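Uncharacterized protein YqbN (Bacillus subtilis, PDB 3KLU) is of unknown function but, as a member of the XkdN-like phage tail assembly chaperone family, probably assists the assembly of phage-type tails. Local coordinates at residues F81-A86 against G121-W126; I85-E88 against T94-A97; V87-Y92 against I131-F136. All coordinates share one frame; numbering follows the deposited sequence.

Contact 1 (F81-A86 against G121-W126); sequences FYARIA and GEYANW
Helices 78-89 and 120-133 cross steeply in the helical core, and A86 of the first meets W126 of the second where they pass. The methyl group of A86 sits over one face of the indole. A86 CB lies 3.4 Å from the centroid of the W126 six-membered ring and 20° off the ring normal, which makes a CH-pi contact. It is offset toward the outer rim of that ring, with W126 CZ2 and W126 CH2 nearest. W126 CG stands anti to the backbone N (chi1 167°), and this swing carries the indole across to helix 78-89. The short segments run at 81° to each other with axes 11.3 Å apart at closest approach. At this spacing the large ring of W126 spans the gap to a small alanine. One turn earlier on both helices there is a smaller contact. Y123 reaches over lengthwise, and its hydroxyl Y123 OH comes 3.8 Å from A83 CB. No hydrogen bond joins the two segments, so the meeting is apolar packing. W126 NE1 is hydrogen-bonded to T90 OG1. The rings of F44, F46 and F95 also meet the indole, which places it in an aromatic cluster between helices and sheet. A83 and Y123 both touch V110 of helix 109-116.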
ATOM      1  N   PHE A  81       5.190 -10.957  -1.402  1.00 30.42           N
ATOM      2  CA  PHE A  81       5.426 -10.233  -0.159  1.00 28.42           C
ATOM      3  C   PHE A  81       5.264  -8.735  -0.384  1.00 26.92           C
ATOM      4  O   PHE A  81       4.492  -8.074   0.308  1.00 26.13           O
ATOM      5  CB  PHE A  81       6.846 -10.550   0.312  1.00 29.28           C
ATOM      6  CG  PHE A  81       7.331  -9.705   1.445  1.00 28.39           C
ATOM      7  CD1 PHE A  81       6.588  -9.575   2.600  1.00 26.39           C
ATOM      8  CD2 PHE A  81       8.580  -9.090   1.370  1.00 29.05           C
ATOM      9  CE1 PHE A  81       7.075  -8.847   3.681  1.00 26.35           C
ATOM     10  CE2 PHE A  81       9.086  -8.354   2.442  1.00 27.48           C
ATOM     11  CZ  PHE A  81       8.327  -8.232   3.610  1.00 27.26           C
ATOM     12  N   TYR A  82       5.967  -8.206  -1.373  1.00 36.07           N
ATOM     13  CA  TYR A  82       5.887  -6.786  -1.651  1.00 35.16           C
ATOM     14  C   TYR A  82       4.512  -6.341  -2.122  1.00 31.93           C
ATOM     15  O   TYR A  82       4.022  -5.271  -1.760  1.00 30.67           O
ATOM     16  CB  TYR A  82       6.959  -6.409  -2.674  1.00 38.92           C
ATOM     17  CG  TYR A  82       8.335  -6.607  -2.118  1.00 43.72           C
ATOM     18  CD1 TYR A  82       8.605  -6.256  -0.806  1.00 45.47           C
ATOM     19  CD2 TYR A  82       9.373  -7.141  -2.889  1.00 51.57           C
ATOM     20  CE1 TYR A  82       9.868  -6.421  -0.253  1.00 47.92           C
ATOM     21  CE2 TYR A  82      10.660  -7.314  -2.344  1.00 53.97           C
ATOM     22  CZ  TYR A  82      10.889  -6.944  -1.012  1.00 52.51           C
ATOM     23  OH  TYR A  82      12.124  -7.073  -0.408  1.00 53.47           O
ATOM     24  N   ALA A  83       3.882  -7.190  -2.920  1.00 28.61           N
ATOM     25  CA  ALA A  83       2.575  -6.871  -3.450  1.00 26.14           C
ATOM     26  C   ALA A  83       1.603  -6.751  -2.282  1.00 24.54           C
ATOM     27  O   ALA A  83       0.798  -5.809  -2.221  1.00 24.34           O
ATOM     28  CB  ALA A  83       2.115  -7.963  -4.444  1.00 27.09           C
ATOM     29  N   ARG A  84       1.671  -7.704  -1.357  1.00 24.38           N
ATOM     30  CA  ARG A  84       0.780  -7.668  -0.216  1.00 22.96           C
ATOM     31  C   ARG A  84       1.047  -6.380   0.564  1.00 21.56           C
ATOM     32  O   ARG A  84       0.122  -5.746   1.036  1.00 22.26           O
ATOM     33  CB  ARG A  84       1.009  -8.873   0.698  1.00 24.48           C
ATOM     34  CG  ARG A  84       1.183 -10.209   0.016  1.00 30.17           C
ATOM     35  CD  ARG A  84      -0.102 -10.984  -0.143  1.00 32.69           C
ATOM     36  NE  ARG A  84      -0.952 -10.944   1.048  1.00 37.65           N
ATOM     37  CZ  ARG A  84      -0.719 -11.586   2.186  1.00 40.22           C
ATOM     38  NH1 ARG A  84       0.363 -12.346   2.329  1.00 41.20           N
ATOM     39  NH2 ARG A  84      -1.592 -11.482   3.184  1.00 41.30           N
ATOM     40  N   ILE A  85       2.309  -5.975   0.695  1.00 22.04           N
ATOM     41  CA  ILE A  85       2.620  -4.741   1.432  1.00 20.46           C
ATOM     42  C   ILE A  85       1.922  -3.537   0.773  1.00 19.97           C
ATOM     43  O   ILE A  85       1.300  -2.671   1.468  1.00 17.91           O
ATOM     44  CB  ILE A  85       4.151  -4.456   1.457  1.00 19.12           C
ATOM     45  CG1 ILE A  85       4.897  -5.553   2.220  1.00 19.12           C
ATOM     46  CG2 ILE A  85       4.402  -3.099   2.089  1.00 19.12           C
ATOM     47  CD1 ILE A  85       6.437  -5.372   2.270  1.00 34.45           C
ATOM     48  N   ALA A  86       2.039  -3.483  -0.561  1.00 19.10           N
ATOM     49  CA  ALA A  86       1.445  -2.415  -1.361  1.00 17.99           C
ATOM     50  C   ALA A  86      -0.074  -2.384  -1.190  1.00 17.42           C
ATOM     51  O   ALA A  86      -0.664  -1.310  -0.964  1.00 17.18           O
ATOM     52  CB  ALA A  86       1.810  -2.602  -2.864  1.00 18.09           C
ATOM     53  N   GLY A 121       3.743  -0.209 -16.445  1.00 22.15           N
ATOM     54  CA  GLY A 121       4.393   0.859 -15.702  1.00 19.61           C
ATOM     55  C   GLY A 121       3.622   1.301 -14.465  1.00 18.34           C
ATOM     56  O   GLY A 121       4.237   1.543 -13.442  1.00 19.63           O
ATOM     57  N   GLU A 122       2.293   1.396 -14.549  1.00 18.89           N
ATOM     58  CA  GLU A 122       1.496   1.824 -13.401  1.00 20.14           C
ATOM     59  C   GLU A 122       1.665   0.836 -12.256  1.00 19.30           C
ATOM     60  O   GLU A 122       1.858   1.204 -11.104  1.00 20.29           O
ATOM     61  CB  GLU A 122       0.001   1.885 -13.744  1.00 14.79           C
ATOM     62  CG  GLU A 122      -0.361   2.834 -14.871  1.00 16.95           C
ATOM     63  CD  GLU A 122      -1.829   2.675 -15.283  1.00 21.09           C
ATOM     64  OE1 GLU A 122      -2.402   1.580 -15.031  1.00 19.41           O
ATOM     65  OE2 GLU A 122      -2.407   3.640 -15.860  1.00 27.15           O
ATOM     66  N   TYR A 123       1.557  -0.436 -12.579  1.00 18.89           N
ATOM     67  CA  TYR A 123       1.689  -1.430 -11.555  1.00 17.93           C
ATOM     68  C   TYR A 123       3.060  -1.378 -10.872  1.00 17.56           C
ATOM     69  O   TYR A 123       3.175  -1.483  -9.637  1.00 16.39           O
ATOM     70  CB  TYR A 123       1.494  -2.798 -12.152  1.00 19.82           C
ATOM     71  CG  TYR A 123       1.480  -3.836 -11.088  1.00 19.24           C
ATOM     72  CD1 TYR A 123       0.330  -4.059 -10.326  1.00 17.17           C
ATOM     73  CD2 TYR A 123       2.617  -4.569 -10.801  1.00 21.52           C
ATOM     74  CE1 TYR A 123       0.327  -5.013  -9.281  1.00 22.01           C
ATOM     75  CE2 TYR A 123       2.629  -5.527  -9.764  1.00 20.97           C
ATOM     76  CZ  TYR A 123       1.486  -5.744  -9.012  1.00 20.29           C
ATOM     77  OH  TYR A 123       1.488  -6.686  -8.015  1.00 21.56           O
ATOM     78  N   ALA A 124       4.110  -1.223 -11.672  1.00 22.94           N
ATOM     79  CA  ALA A 124       5.459  -1.204 -11.116  1.00 22.87           C
ATOM     80  C   ALA A 124       5.622   0.033 -10.267  1.00 23.85           C
ATOM     81  O   ALA A 124       6.227  -0.018  -9.213  1.00 24.74           O
ATOM     82  CB  ALA A 124       6.499  -1.228 -12.238  1.00 25.95           C
ATOM     83  N   ASN A 125       5.062   1.143 -10.730  1.00 27.14           N
ATOM     84  CA  ASN A 125       5.166   2.400 -10.011  1.00 27.51           C
ATOM     85  C   ASN A 125       4.408   2.341  -8.710  1.00 26.12           C
ATOM     86  O   ASN A 125       4.838   2.891  -7.712  1.00 27.22           O
ATOM     87  CB  ASN A 125       4.625   3.565 -10.852  1.00 27.50           C
ATOM     88  CG  ASN A 125       5.595   4.021 -11.937  1.00 36.33           C
ATOM     89  OD1 ASN A 125       6.778   3.691 -11.915  1.00 37.45           O
ATOM     90  ND2 ASN A 125       5.094   4.813 -12.877  1.00 38.15           N
ATOM     91  N   TRP A 126       3.250   1.698  -8.730  1.00 18.32           N
ATOM     92  CA  TRP A 126       2.463   1.577  -7.516  1.00 17.84           C
ATOM     93  C   TRP A 126       3.267   0.807  -6.463  1.00 18.56           C
ATOM     94  O   TRP A 126       3.359   1.222  -5.302  1.00 21.80           O
ATOM     95  CB  TRP A 126       1.168   0.844  -7.828  1.00 13.48           C
ATOM     96  CG  TRP A 126       0.435   0.400  -6.622  1.00 13.36           C
ATOM     97  CD1 TRP A 126      -0.244   1.179  -5.726  1.00 11.07           C
ATOM     98  CD2 TRP A 126       0.216  -0.957  -6.223  1.00 12.19           C
ATOM     99  NE1 TRP A 126      -0.883   0.384  -4.798  1.00 14.38           N
ATOM    100  CE2 TRP A 126      -0.615  -0.930  -5.080  1.00 14.30           C
ATOM    101  CE3 TRP A 126       0.637  -2.194  -6.727  1.00 16.71           C
ATOM    102  CZ2 TRP A 126      -1.039  -2.095  -4.431  1.00 13.65           C
ATOM    103  CZ3 TRP A 126       0.223  -3.351  -6.086  1.00 13.34           C
ATOM    104  CH2 TRP A 126      -0.614  -3.289  -4.941  1.00 14.90           C
TER

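Contact 2 (I85-E88 against T94-A97); sequences IAVE and TFKA
V87 and E88, near the C-terminal end of helix 78-89, face F95 and K96 in the type I beta turn T94-A97. The apolar part rests on the two methyls of V87, each with its own partner. V87 CG2 approaches the edge of the F95 ring, near its plane, at 4.2 Å from F95 CD2. V87 CG1 lies against the aliphatic chain of K96, 3.9 Å from K96 CE and as near to K96 CG. V87 CG1 is anti to the backbone N (chi1 163°), which sets that methyl against the lysine and the other against the ring.

The charged part is one salt bridge. K96 stretches its extended chain back over V87 to E88, and K96 NZ donates to E88 OE2 at 3.2 Å. The ammonium group comes from above the carboxylate, 50° out of its plane. The other oxygen, E88 OE1, pairs with R53, so the carboxylate is shared between two basic groups, which would probably favour its charged form.

Water makes the remaining links. Water 1 accepts from F95 N at 2.8 Å and lies 2.8 Å from V87 O, to which it probably donates. Water 2 donates to V87 O at 3.1 Å and is hydrogen-bonded to T94 OG1. Two waters thus lie at V87 O and bridge it to the turn.

The turn follows strand 90-92 and leads into helix 98-103, with A97 in the N-cap position. The buried F95 ring packs on helix 109-116 and meets W126 of helix 120-133 edge-to-face.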
ATOM      1  N   ILE A  85       2.309  -5.975   0.695  1.00 22.04           N
ATOM      2  CA  ILE A  85       2.620  -4.741   1.432  1.00 20.46           C
ATOM      3  C   ILE A  85       1.922  -3.537   0.773  1.00 19.97           C
ATOM      4  O   ILE A  85       1.300  -2.671   1.468  1.00 17.91           O
ATOM      5  CB  ILE A  85       4.151  -4.456   1.457  1.00 19.12           C
ATOM      6  CG1 ILE A  85       4.897  -5.553   2.220  1.00 19.12           C
ATOM      7  CG2 ILE A  85       4.402  -3.099   2.089  1.00 19.12           C
ATOM      8  CD1 ILE A  85       6.437  -5.372   2.270  1.00 34.45           C
ATOM      9  N   ALA A  86       2.039  -3.483  -0.561  1.00 19.10           N
ATOM     10  CA  ALA A  86       1.445  -2.415  -1.361  1.00 17.99           C
ATOM     11  C   ALA A  86      -0.074  -2.384  -1.190  1.00 17.42           C
ATOM     12  O   ALA A  86      -0.664  -1.310  -0.964  1.00 17.18           O
ATOM     13  CB  ALA A  86       1.810  -2.602  -2.864  1.00 18.09           C
ATOM     14  N   VAL A  87      -0.710  -3.554  -1.303  1.00 13.44           N
ATOM     15  CA  VAL A  87      -2.152  -3.619  -1.125  1.00 12.56           C
ATOM     16  C   VAL A  87      -2.537  -2.971   0.214  1.00 14.83           C
ATOM     17  O   VAL A  87      -3.399  -2.119   0.255  1.00 16.12           O
ATOM     18  CB  VAL A  87      -2.647  -5.099  -1.178  1.00 12.98           C
ATOM     19  CG1 VAL A  87      -4.090  -5.232  -0.571  1.00 11.55           C
ATOM     20  CG2 VAL A  87      -2.697  -5.560  -2.643  1.00 11.54           C
ATOM     21  N   GLU A  88      -1.859  -3.351   1.298  1.00 15.81           N
ATOM     22  CA  GLU A  88      -2.177  -2.818   2.631  1.00 16.14           C
ATOM     23  C   GLU A  88      -1.697  -1.353   2.890  1.00 14.66           C
ATOM     24  O   GLU A  88      -2.278  -0.598   3.682  1.00 10.25           O
ATOM     25  CB  GLU A  88      -1.657  -3.804   3.673  1.00 16.19           C
ATOM     26  CG  GLU A  88      -2.466  -5.100   3.638  1.00 21.37           C
ATOM     27  CD  GLU A  88      -1.961  -6.166   4.617  1.00 25.66           C
ATOM     28  OE1 GLU A  88      -1.310  -5.817   5.634  1.00 34.94           O
ATOM     29  OE2 GLU A  88      -2.226  -7.366   4.382  1.00 29.13           O
ATOM     30  N   THR A  94      -8.598   0.428  -1.853  1.00 19.78           N
ATOM     31  CA  THR A  94      -8.099  -0.738  -1.151  1.00 21.03           C
ATOM     32  C   THR A  94      -8.582  -1.933  -1.954  1.00 19.60           C
ATOM     33  O   THR A  94      -9.783  -2.183  -2.077  1.00 18.57           O
ATOM     34  CB  THR A  94      -8.603  -0.851   0.305  1.00 22.56           C
ATOM     35  OG1 THR A  94      -8.340  -2.175   0.819  1.00 34.34           O
ATOM     36  CG2 THR A  94     -10.035  -0.566   0.369  1.00 22.38           C
ATOM     37  N   PHE A  95      -7.620  -2.672  -2.495  1.00 13.98           N
ATOM     38  CA  PHE A  95      -7.906  -3.831  -3.345  1.00 14.02           C
ATOM     39  C   PHE A  95      -8.563  -5.026  -2.692  1.00 14.63           C
ATOM     40  O   PHE A  95      -8.916  -6.012  -3.364  1.00 16.71           O
ATOM     41  CB  PHE A  95      -6.628  -4.236  -4.076  1.00  9.69           C
ATOM     42  CG  PHE A  95      -6.129  -3.166  -4.979  1.00  9.77           C
ATOM     43  CD1 PHE A  95      -6.997  -2.582  -5.908  1.00  9.45           C
ATOM     44  CD2 PHE A  95      -4.808  -2.748  -4.932  1.00 13.23           C
ATOM     45  CE1 PHE A  95      -6.562  -1.589  -6.798  1.00 12.36           C
ATOM     46  CE2 PHE A  95      -4.331  -1.745  -5.816  1.00 13.43           C
ATOM     47  CZ  PHE A  95      -5.211  -1.167  -6.750  1.00 11.44           C
ATOM     48  N   LYS A  96      -8.753  -4.916  -1.383  1.00 14.76           N
ATOM     49  CA  LYS A  96      -9.406  -5.966  -0.631  1.00 15.73           C
ATOM     50  C   LYS A  96     -10.903  -5.709  -0.623  1.00 16.85           C
ATOM     51  O   LYS A  96     -11.667  -6.580  -0.250  1.00 18.05           O
ATOM     52  CB  LYS A  96      -8.907  -5.968   0.809  1.00 16.09           C
ATOM     53  CG  LYS A  96      -7.475  -6.327   0.936  1.00 18.65           C
ATOM     54  CD  LYS A  96      -7.164  -6.564   2.361  1.00 23.79           C
ATOM     55  CE  LYS A  96      -5.698  -6.904   2.517  1.00 28.30           C
ATOM     56  NZ  LYS A  96      -5.431  -7.332   3.910  1.00 33.83           N
ATOM     57  N   ALA A  97     -11.313  -4.522  -1.038  1.00 17.18           N
ATOM     58  CA  ALA A  97     -12.732  -4.170  -1.035  1.00 17.39           C
ATOM     59  C   ALA A  97     -13.537  -5.197  -1.778  1.00 18.97           C
ATOM     60  O   ALA A  97     -13.182  -5.599  -2.895  1.00 15.22           O
ATOM     61  CB  ALA A  97     -12.955  -2.807  -1.667  1.00 17.28           C
TER
HETATM   62  O   HOH W   1      -5.092  -1.623  -1.895  1.00 15.33           O
HETATM   63  O   HOH W   2      -5.634  -3.156   2.205  1.00 29.12           O

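Contact 3 (V87-Y92 against I131-F136); sequences VETTVY and IEINGF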
ATOM      1  N   VAL A  87      -0.710  -3.554  -1.303  1.00 13.44           N
ATOM      2  CA  VAL A  87      -2.152  -3.619  -1.125  1.00 12.56           C
ATOM      3  C   VAL A  87      -2.537  -2.971   0.214  1.00 14.83           C
ATOM      4  O   VAL A  87      -3.399  -2.119   0.255  1.00 16.12           O
ATOM      5  CB  VAL A  87      -2.647  -5.099  -1.178  1.00 12.98           C
ATOM      6  CG1 VAL A  87      -4.090  -5.232  -0.571  1.00 11.55           C
ATOM      7  CG2 VAL A  87      -2.697  -5.560  -2.643  1.00 11.54           C
ATOM      8  N   GLU A  88      -1.859  -3.351   1.298  1.00 15.81           N
ATOM      9  CA  GLU A  88      -2.177  -2.818   2.631  1.00 16.14           C
ATOM     10  C   GLU A  88      -1.697  -1.353   2.890  1.00 14.66           C
ATOM     11  O   GLU A  88      -2.278  -0.598   3.682  1.00 10.25           O
ATOM     12  CB  GLU A  88      -1.657  -3.804   3.673  1.00 16.19           C
ATOM     13  CG  GLU A  88      -2.466  -5.100   3.638  1.00 21.37           C
ATOM     14  CD  GLU A  88      -1.961  -6.166   4.617  1.00 25.66           C
ATOM     15  OE1 GLU A  88      -1.310  -5.817   5.634  1.00 34.94           O
ATOM     16  OE2 GLU A  88      -2.226  -7.366   4.382  1.00 29.13           O
ATOM     17  N   THR A  89      -0.666  -0.938   2.178  1.00 15.34           N
ATOM     18  CA  THR A  89      -0.210   0.439   2.298  1.00 15.84           C
ATOM     19  C   THR A  89      -1.152   1.354   1.493  1.00 17.30           C
ATOM     20  O   THR A  89      -1.145   2.570   1.653  1.00 17.21           O
ATOM     21  CB  THR A  89       1.185   0.533   1.720  1.00 16.10           C
ATOM     22  OG1 THR A  89       2.028  -0.321   2.490  1.00 15.19           O
ATOM     23  CG2 THR A  89       1.704   1.958   1.694  1.00 11.13           C
ATOM     24  N   THR A  90      -1.965   0.767   0.621  1.00 18.94           N
ATOM     25  CA  THR A  90      -2.845   1.588  -0.199  1.00 18.62           C
ATOM     26  C   THR A  90      -4.224   1.719   0.379  1.00 18.68           C
ATOM     27  O   THR A  90      -5.016   0.781   0.309  1.00 19.56           O
ATOM     28  CB  THR A  90      -2.921   1.029  -1.624  1.00 19.36           C
ATOM     29  OG1 THR A  90      -1.606   1.026  -2.189  1.00 20.03           O
ATOM     30  CG2 THR A  90      -3.817   1.883  -2.498  1.00 16.15           C
ATOM     31  N   VAL A  91      -4.511   2.912   0.898  1.00 18.98           N
ATOM     32  CA  VAL A  91      -5.784   3.221   1.543  1.00 19.84           C
ATOM     33  C   VAL A  91      -6.966   3.340   0.584  1.00 18.94           C
ATOM     34  O   VAL A  91      -8.077   2.910   0.891  1.00 19.57           O
ATOM     35  CB  VAL A  91      -5.695   4.574   2.313  1.00 21.65           C
ATOM     36  CG1 VAL A  91      -6.835   4.681   3.273  1.00 22.71           C
ATOM     37  CG2 VAL A  91      -4.362   4.700   3.023  1.00 22.18           C
ATOM     38  N   TYR A  92      -6.709   4.007  -0.544  1.00 14.74           N
ATOM     39  CA  TYR A  92      -7.706   4.233  -1.583  1.00 14.11           C
ATOM     40  C   TYR A  92      -6.942   4.189  -2.892  1.00 13.09           C
ATOM     41  O   TYR A  92      -6.059   5.034  -3.148  1.00 13.47           O
ATOM     42  CB  TYR A  92      -8.365   5.603  -1.402  1.00 13.03           C
ATOM     43  CG  TYR A  92      -9.344   5.981  -2.496  1.00 15.79           C
ATOM     44  CD1 TYR A  92     -10.529   5.256  -2.672  1.00 15.13           C
ATOM     45  CD2 TYR A  92      -9.120   7.080  -3.329  1.00 13.35           C
ATOM     46  CE1 TYR A  92     -11.475   5.610  -3.628  1.00 18.50           C
ATOM     47  CE2 TYR A  92     -10.076   7.442  -4.291  1.00 19.17           C
ATOM     48  CZ  TYR A  92     -11.255   6.697  -4.418  1.00 18.14           C
ATOM     49  OH  TYR A  92     -12.253   7.091  -5.266  1.00 18.46           O
ATOM     50  N   ILE A 131       6.519   0.745  -1.354  1.00 22.57           N
ATOM     51  CA  ILE A 131       7.747   0.355  -0.681  1.00 25.07           C
ATOM     52  C   ILE A 131       8.412   1.605  -0.110  1.00 26.25           C
ATOM     53  O   ILE A 131       8.937   1.604   0.998  1.00 26.25           O
ATOM     54  CB  ILE A 131       8.700  -0.332  -1.669  1.00 26.81           C
ATOM     55  CG1 ILE A 131       8.027  -1.584  -2.212  1.00 30.82           C
ATOM     56  CG2 ILE A 131      10.009  -0.668  -1.008  1.00 27.65           C
ATOM     57  CD1 ILE A 131       7.449  -2.455  -1.129  1.00 32.57           C
ATOM     58  N   GLU A 132       8.350   2.677  -0.885  1.00 31.57           N
ATOM     59  CA  GLU A 132       8.930   3.943  -0.502  1.00 32.56           C
ATOM     60  C   GLU A 132       8.144   4.555   0.642  1.00 29.06           C
ATOM     61  O   GLU A 132       8.733   5.068   1.579  1.00 30.13           O
ATOM     62  CB  GLU A 132       8.926   4.887  -1.705  1.00 35.18           C
ATOM     63  CG  GLU A 132       9.323   6.334  -1.379  1.00 46.09           C
ATOM     64  CD  GLU A 132       9.021   7.294  -2.524  1.00 55.15           C
ATOM     65  OE1 GLU A 132       9.257   6.922  -3.697  1.00 56.90           O
ATOM     66  OE2 GLU A 132       8.554   8.417  -2.244  1.00 59.35           O
ATOM     67  N   ILE A 133       6.816   4.531   0.550  1.00 25.52           N
ATOM     68  CA  ILE A 133       5.967   5.067   1.602  1.00 23.15           C
ATOM     69  C   ILE A 133       6.237   4.377   2.976  1.00 24.07           C
ATOM     70  O   ILE A 133       5.962   4.953   4.038  1.00 24.15           O
ATOM     71  CB  ILE A 133       4.481   4.873   1.234  1.00 22.93           C
ATOM     72  CG1 ILE A 133       4.061   5.894   0.169  1.00 24.00           C
ATOM     73  CG2 ILE A 133       3.594   5.021   2.482  1.00 22.20           C
ATOM     74  CD1 ILE A 133       3.917   7.292   0.668  1.00 37.04           C
ATOM     75  N   ASN A 134       6.770   3.152   2.960  1.00 22.48           N
ATOM     76  CA  ASN A 134       7.039   2.452   4.196  1.00 22.21           C
ATOM     77  C   ASN A 134       8.485   2.668   4.640  1.00 24.45           C
ATOM     78  O   ASN A 134       9.043   1.850   5.371  1.00 25.86           O
ATOM     79  CB  ASN A 134       6.750   0.959   4.004  1.00 19.03           C
ATOM     80  CG  ASN A 134       5.288   0.652   4.051  1.00 16.40           C
ATOM     81  OD1 ASN A 134       4.668   0.735   5.096  1.00 12.85           O
ATOM     82  ND2 ASN A 134       4.713   0.328   2.911  1.00 11.61           N
ATOM     83  N   GLY A 135       9.082   3.768   4.177  1.00 26.18           N
ATOM     84  CA  GLY A 135      10.460   4.096   4.512  1.00 29.12           C
ATOM     85  C   GLY A 135      11.563   3.201   3.967  1.00 32.36           C
ATOM     86  O   GLY A 135      12.716   3.347   4.349  1.00 34.71           O
ATOM     87  N   PHE A 136      11.268   2.262   3.086  1.00 35.17           N
ATOM     88  CA  PHE A 136      12.354   1.427   2.579  1.00 39.41           C
ATOM     89  C   PHE A 136      13.109   2.086   1.441  1.00 44.77           C
ATOM     90  O   PHE A 136      12.539   2.372   0.389  1.00 45.85           O
ATOM     91  CB  PHE A 136      11.814   0.081   2.138  1.00 37.04           C
ATOM     92  CG  PHE A 136      11.279  -0.723   3.269  1.00 34.43           C
ATOM     93  CD1 PHE A 136      12.137  -1.180   4.272  1.00 34.86           C
ATOM     94  CD2 PHE A 136       9.920  -0.980   3.381  1.00 31.71           C
ATOM     95  CE1 PHE A 136      11.652  -1.879   5.374  1.00 34.20           C
ATOM     96  CE2 PHE A 136       9.415  -1.683   4.480  1.00 31.15           C
ATOM     97  CZ  PHE A 136      10.285  -2.132   5.480  1.00 34.00           C
TER
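I133, in the last turn of helix 120-133, meets T89 at the end of helix 78-89 through methyl groups. I133 CG2 touches T89 CG2 at 3.7 Å. I133 also packs on F46 of strand 44-46, so it lies beside the sheet as well as the helix end. The next residue, N134, makes the polar link. N134 ND2 donates to T89 OG1 at 2.8 Å, with an N-H...O angle of 168°. The hydroxyl oxygen lies in the amide plane of N134, and the two side chains come from opposite directions. T89 OG1 stands beside its own backbone N (chi1 -61°), where it is also hydrogen-bonded to I85 O one turn back. The amide of N134 has further partners: N134 ND2 bonds to A130 O, and N134 OD1 accepts from I49 N. These bonds hold the amide in place and fix its rotation. G135 follows with positive phi. G135 N bonds to E132 O at 2.9 Å, and F136 N bonds to I131 O at 3.2 Å. This is a Schellman motif with G135 as the C-prime residue, and it ends helix 120-133 just beyond the side chains that meet T89.

Overall arrangement
All three contacts use helix 78-89, which comes first along the chain in each. The T94-A97 turn follows, then helix 120-133. Contact 1 takes the middle of helix 78-89, contact 2 its later turns and contact 3 its end. Their centres lie about 9 to 10 Å apart. Contact 2 is local, with its segments 6 residues apart at their closest ends. Contacts 1 and 3 bring helix 120-133 back from 35 and 39 residues away, and their segments alternate along the chain. W126 packs on V87, and I85 on N134, which links the set. Together they pack helix 120-133 and the turn after strand 90-92 on helix 78-89, beside the small antiparallel sheet.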